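Local coordinates for antifungal protein GAFP-1 (Gastrodia elata, PDB 1XD5), which probably binds mannose as a monomeric monocot bulb-type lectin and, as its name suggests, acts against fungi, at residues Ser1-Thr12 with Arg78-Asp90. Numbering follows the deposited sequence.
Sequences SDRLNSGHQLDT and RQNGNYYLILQRD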
loop_
_atom_site.group_PDB
_atom_site.type_symbol
_atom_site.label_atom_id
_atom_site.label_comp_id
_atom_site.label_asym_id
_atom_site.label_seq_id
_atom_site.Cartn_x
_atom_site.Cartn_y
_atom_site.Cartn_z
ATOM N N SER A 1 3.839 0.437 -12.051
ATOM C CA SER A 1 4.247 -0.938 -11.664
ATOM C C SER A 1 3.164 -1.569 -10.798
ATOM O O SER A 1 2.270 -0.879 -10.321
ATOM C CB SER A 1 5.578 -0.892 -10.902
ATOM O OG SER A 1 5.956 -2.191 -10.469
ATOM N N ASP A 2 3.250 -2.877 -10.606
ATOM C CA ASP A 2 2.323 -3.590 -9.738
ATOM C C ASP A 2 2.888 -3.836 -8.348
ATOM O O ASP A 2 2.226 -4.429 -7.496
ATOM C CB ASP A 2 1.917 -4.912 -10.377
ATOM C CG ASP A 2 3.098 -5.842 -10.606
ATOM O OD1 ASP A 2 4.262 -5.413 -10.478
ATOM O OD2 ASP A 2 2.942 -7.031 -10.909
ATOM N N ARG A 3 4.117 -3.390 -8.109
ATOM C CA ARG A 3 4.742 -3.651 -6.820
ATOM C C ARG A 3 5.643 -2.528 -6.332
ATOM O O ARG A 3 6.157 -1.728 -7.122
ATOM C CB ARG A 3 5.472 -5.000 -6.824
ATOM C CG ARG A 3 6.813 -5.012 -7.532
ATOM C CD ARG A 3 7.247 -6.413 -7.951
ATOM N NE ARG A 3 6.380 -6.910 -9.021
ATOM C CZ ARG A 3 6.303 -8.182 -9.412
ATOM N NH1 ARG A 3 7.044 -9.123 -8.831
ATOM N NH2 ARG A 3 5.476 -8.509 -10.391
ATOM N N LEU A 4 5.799 -2.463 -5.013
ATOM C CA LEU A 4 6.648 -1.468 -4.378
ATOM C C LEU A 4 7.583 -2.217 -3.444
ATOM O O LEU A 4 7.122 -2.917 -2.544
ATOM C CB LEU A 4 5.787 -0.480 -3.573
ATOM C CG LEU A 4 6.537 0.613 -2.800
ATOM C CD1 LEU A 4 7.316 1.519 -3.758
ATOM C CD2 LEU A 4 5.576 1.427 -1.932
ATOM N N ASN A 5 8.889 -2.082 -3.665
ATOM C CA ASN A 5 9.880 -2.793 -2.853
ATOM C C ASN A 5 10.206 -2.017 -1.585
ATOM O O ASN A 5 10.096 -0.797 -1.567
ATOM C CB ASN A 5 11.166 -3.056 -3.656
ATOM C CG ASN A 5 10.955 -4.019 -4.827
ATOM O OD1 ASN A 5 10.332 -5.071 -4.691
ATOM N ND2 ASN A 5 11.491 -3.658 -5.988
ATOM N N SER A 6 10.619 -2.722 -0.531
ATOM C CA SER A 6 11.019 -2.057 0.715
ATOM C C SER A 6 12.203 -1.129 0.478
ATOM O O SER A 6 13.075 -1.414 -0.347
ATOM C CB SER A 6 11.333 -3.054 1.838
ATOM O OG SER A 6 12.229 -4.056 1.398
ATOM N N GLY A 7 12.207 -0.012 1.196
ATOM C CA GLY A 7 13.200 1.030 1.014
ATOM C C GLY A 7 12.784 2.016 -0.056
ATOM O O GLY A 7 13.525 2.960 -0.363
ATOM N N HIS A 8 11.606 1.790 -0.638
ATOM C CA HIS A 8 11.075 2.665 -1.681
ATOM C C HIS A 8 9.701 3.207 -1.294
ATOM O O HIS A 8 9.057 2.700 -0.375
ATOM C CB HIS A 8 11.007 1.931 -3.026
ATOM C CG HIS A 8 12.351 1.545 -3.559
ATOM N ND1 HIS A 8 13.040 2.318 -4.468
ATOM C CD2 HIS A 8 13.144 0.479 -3.293
ATOM C CE1 HIS A 8 14.197 1.742 -4.746
ATOM N NE2 HIS A 8 14.286 0.625 -4.045
ATOM N N GLN A 9 9.276 4.249 -1.996
ATOM C CA GLN A 9 8.025 4.909 -1.669
ATOM C C GLN A 9 7.250 5.285 -2.911
ATOM O O GLN A 9 7.818 5.411 -4.002
ATOM C CB GLN A 9 8.273 6.137 -0.791
ATOM C CG GLN A 9 8.783 7.357 -1.536
ATOM C CD GLN A 9 9.028 8.520 -0.612
ATOM O OE1 GLN A 9 9.485 8.329 0.511
ATOM N NE2 GLN A 9 8.723 9.724 -1.074
ATOM N N LEU A 10 5.940 5.432 -2.751
ATOM C CA LEU A 10 5.153 6.052 -3.797
ATOM C C LEU A 10 5.011 7.511 -3.415
ATOM O O LEU A 10 4.665 7.824 -2.276
ATOM C CB LEU A 10 3.784 5.391 -3.942
ATOM C CG LEU A 10 3.733 3.926 -4.390
ATOM C CD1 LEU A 10 2.311 3.399 -4.249
ATOM C CD2 LEU A 10 4.240 3.737 -5.820
ATOM N N ASP A 11 5.292 8.399 -4.362
ATOM C CA ASP A 11 5.067 9.819 -4.145
ATOM C C ASP A 11 3.571 10.080 -4.222
ATOM O O ASP A 11 2.791 9.188 -4.570
ATOM C CB ASP A 11 5.816 10.664 -5.184
ATOM C CG ASP A 11 7.322 10.470 -5.123
ATOM O OD1 ASP A 11 7.883 10.362 -3.999
ATOM O OD2 ASP A 11 8.035 10.406 -6.155
ATOM N N THR A 12 3.171 11.300 -3.882
ATOM C CA THR A 12 1.763 11.673 -3.897
ATOM C C THR A 12 1.122 11.401 -5.250
ATOM O O THR A 12 1.642 11.817 -6.273
ATOM C CB THR A 12 1.623 13.153 -3.557
ATOM O OG1 THR A 12 2.274 13.402 -2.311
ATOM C CG2 THR A 12 0.152 13.494 -3.300
ATOM N N ARG A 78 8.553 -5.617 11.851
ATOM C CA ARG A 78 9.222 -6.792 12.388
ATOM C C ARG A 78 10.723 -6.590 12.180
ATOM O O ARG A 78 11.199 -5.460 12.179
ATOM C CB ARG A 78 8.716 -8.076 11.716
ATOM C CG ARG A 78 8.528 -7.990 10.197
ATOM C CD ARG A 78 8.218 -9.324 9.534
ATOM N NE ARG A 78 6.925 -9.865 9.937
ATOM C CZ ARG A 78 6.639 -11.164 10.020
ATOM N NH1 ARG A 78 7.561 -12.076 9.729
ATOM N NH2 ARG A 78 5.419 -11.553 10.396
ATOM N N GLN A 79 11.469 -7.669 12.002
ATOM C CA GLN A 79 12.900 -7.554 11.732
ATOM C C GLN A 79 13.133 -6.990 10.330
ATOM O O GLN A 79 12.316 -7.182 9.421
ATOM C CB GLN A 79 13.596 -8.913 11.898
ATOM C CG GLN A 79 13.159 -9.991 10.897
ATOM C CD GLN A 79 11.846 -10.706 11.269
ATOM O OE1 GLN A 79 11.337 -11.502 10.477
ATOM N NE2 GLN A 79 11.310 -10.436 12.464
ATOM N N ASN A 80 14.244 -6.282 10.163
ATOM C CA ASN A 80 14.616 -5.767 8.854
ATOM C C ASN A 80 14.799 -6.898 7.858
ATOM O O ASN A 80 15.246 -7.989 8.214
ATOM C CB ASN A 80 15.904 -4.950 8.931
ATOM C CG ASN A 80 15.735 -3.650 9.703
ATOM O OD1 ASN A 80 16.723 -2.987 10.025
ATOM N ND2 ASN A 80 14.494 -3.279 10.005
ATOM N N GLY A 81 14.441 -6.635 6.609
ATOM C CA GLY A 81 14.632 -7.608 5.552
ATOM C C GLY A 81 14.201 -7.012 4.231
ATOM O O GLY A 81 14.009 -5.803 4.125
ATOM N N ASN A 82 14.061 -7.875 3.234
ATOM C CA ASN A 82 13.536 -7.493 1.936
ATOM C C ASN A 82 12.067 -7.853 1.898
ATOM O O ASN A 82 11.698 -9.027 2.038
ATOM C CB ASN A 82 14.282 -8.219 0.817
ATOM C CG ASN A 82 15.645 -7.618 0.546
ATOM O OD1 ASN A 82 15.762 -6.472 0.088
ATOM N ND2 ASN A 82 16.687 -8.385 0.828
ATOM N N TYR A 83 11.227 -6.836 1.751
ATOM C CA TYR A 83 9.789 -7.045 1.640
ATOM C C TYR A 83 9.313 -6.339 0.387
ATOM O O TYR A 83 9.993 -5.446 -0.123
ATOM C CB TYR A 83 9.063 -6.489 2.870
ATOM C CG TYR A 83 9.522 -7.094 4.177
ATOM C CD1 TYR A 83 10.482 -6.452 4.966
ATOM C CD2 TYR A 83 9.016 -8.315 4.618
ATOM C CE1 TYR A 83 10.921 -7.012 6.159
ATOM C CE2 TYR A 83 9.440 -8.883 5.813
ATOM C CZ TYR A 83 10.398 -8.229 6.573
ATOM O OH TYR A 83 10.812 -8.784 7.758
ATOM N N TYR A 84 8.153 -6.734 -0.124
ATOM C CA TYR A 84 7.539 -5.968 -1.202
ATOM C C TYR A 84 6.044 -5.973 -1.044
ATOM O O TYR A 84 5.472 -6.932 -0.535
ATOM C CB TYR A 84 7.955 -6.462 -2.600
ATOM C CG TYR A 84 7.596 -7.894 -2.894
ATOM C CD1 TYR A 84 8.417 -8.928 -2.467
ATOM C CD2 TYR A 84 6.450 -8.218 -3.616
ATOM C CE1 TYR A 84 8.099 -10.259 -2.726
ATOM C CE2 TYR A 84 6.118 -9.557 -3.885
ATOM C CZ TYR A 84 6.964 -10.563 -3.435
ATOM O OH TYR A 84 6.678 -11.881 -3.661
ATOM N N LEU A 85 5.439 -4.869 -1.459
ATOM C CA LEU A 85 3.994 -4.720 -1.549
ATOM C C LEU A 85 3.581 -5.001 -2.995
ATOM O O LEU A 85 4.196 -4.485 -3.924
ATOM C CB LEU A 85 3.614 -3.287 -1.183
ATOM C CG LEU A 85 2.131 -2.929 -1.235
ATOM C CD1 LEU A 85 1.397 -3.589 -0.079
ATOM C CD2 LEU A 85 1.973 -1.413 -1.192
ATOM N N ILE A 86 2.552 -5.818 -3.189
ATOM C CA ILE A 86 2.132 -6.137 -4.546
ATOM C C ILE A 86 0.616 -6.102 -4.694
ATOM O O ILE A 86 -0.118 -6.581 -3.820
ATOM C CB ILE A 86 2.732 -7.498 -5.017
ATOM C CG1 ILE A 86 2.430 -7.751 -6.502
ATOM C CG2 ILE A 86 2.257 -8.657 -4.120
ATOM C CD1 ILE A 86 3.262 -8.843 -7.132
ATOM N N LEU A 87 0.162 -5.507 -5.793
ATOM C CA LEU A 87 -1.233 -5.592 -6.199
ATOM C C LEU A 87 -1.401 -6.817 -7.107
ATOM O O LEU A 87 -0.922 -6.838 -8.242
ATOM C CB LEU A 87 -1.652 -4.293 -6.895
ATOM C CG LEU A 87 -3.059 -4.134 -7.489
ATOM C CD1 LEU A 87 -4.128 -4.599 -6.547
ATOM C CD2 LEU A 87 -3.298 -2.681 -7.889
ATOM N N GLN A 88 -2.062 -7.846 -6.586
ATOM C CA GLN A 88 -2.173 -9.114 -7.282
ATOM C C GLN A 88 -3.297 -9.120 -8.310
ATOM O O GLN A 88 -4.233 -8.313 -8.244
ATOM C CB GLN A 88 -2.382 -10.252 -6.285
ATOM C CG GLN A 88 -1.288 -10.354 -5.233
ATOM C CD GLN A 88 -1.440 -11.582 -4.369
ATOM O OE1 GLN A 88 -2.545 -12.140 -4.228
ATOM N NE2 GLN A 88 -0.343 -12.014 -3.793
ATOM N N ARG A 89 -3.197 -10.054 -9.250
ATOM C CA ARG A 89 -4.213 -10.219 -10.276
ATOM C C ARG A 89 -5.557 -10.697 -9.706
ATOM O O ARG A 89 -6.573 -10.599 -10.378
ATOM C CB ARG A 89 -3.709 -11.176 -11.357
ATOM C CG ARG A 89 -2.733 -10.515 -12.335
ATOM C CD ARG A 89 -2.026 -11.504 -13.235
ATOM N NE ARG A 89 -1.100 -10.869 -14.170
ATOM C CZ ARG A 89 -1.439 -10.385 -15.362
ATOM N NH1 ARG A 89 -2.696 -10.432 -15.782
ATOM N NH2 ARG A 89 -0.510 -9.836 -16.134
ATOM N N ASP A 90 -5.560 -11.217 -8.477
ATOM C CA ASP A 90 -6.817 -11.575 -7.805
ATOM C C ASP A 90 -7.366 -10.413 -6.962
ATOM O O ASP A 90 -8.291 -10.601 -6.161
ATOM C CB ASP A 90 -6.649 -12.839 -6.955
ATOM C CG ASP A 90 -5.813 -12.601 -5.697
ATOM O OD1 ASP A 90 -5.141 -11.554 -5.602
ATOM O OD2 ASP A 90 -5.764 -13.418 -4.752
#
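Strands 3-5 and 84-87 pair as antiparallel neighbours at the edge of one of the three sheets of the beta-prism II fold of bulb-type lectins. Leu4 and Leu85 form the central hydrogen-bonded pair: Leu4 N donates to Leu85 O and Leu85 N to Leu4 O, both at 2.8 Å. The ladder runs on at both ends, with Leu87 N bonded to Asp2 O (2.9 Å) and Ser6 N to Tyr83 O. Past the last pair, the Ser6 hydroxyl takes over from the backbone. With chi1 at 50°, Ser6 OG is turned back over its own backbone and accepts a nearly straight bond from Tyr83 N (3.0 Å).

Arg3, Asn5, Tyr84 and Ile86 share one face of the sheet. Ile86 runs alongside Arg3, and its CD1 lies over the centre of one guanidinium face, 3.9 Å from Arg3 CZ. Asp2 grips that guanidinium side-on. Asp2 OD1 lies in the guanidinium plane, but Arg3 NE meets it from above the carboxylate plane (3.0 Å). Arg3 NH2 forms a salt bridge with Asp2 OD2. The two bonds should limit rotation of the guanidinium.

Leu4 and Leu85 point to the other face, into the interior, where both touch Leu16 of strand 15-18. Leu4 also meets Met56 of strand 52-56. Strand 84-87 lies between strands 3-5 and 93-96. After the type II turn Asn5-His8, strand 8-10 joins a second sheet beside strand 52-56.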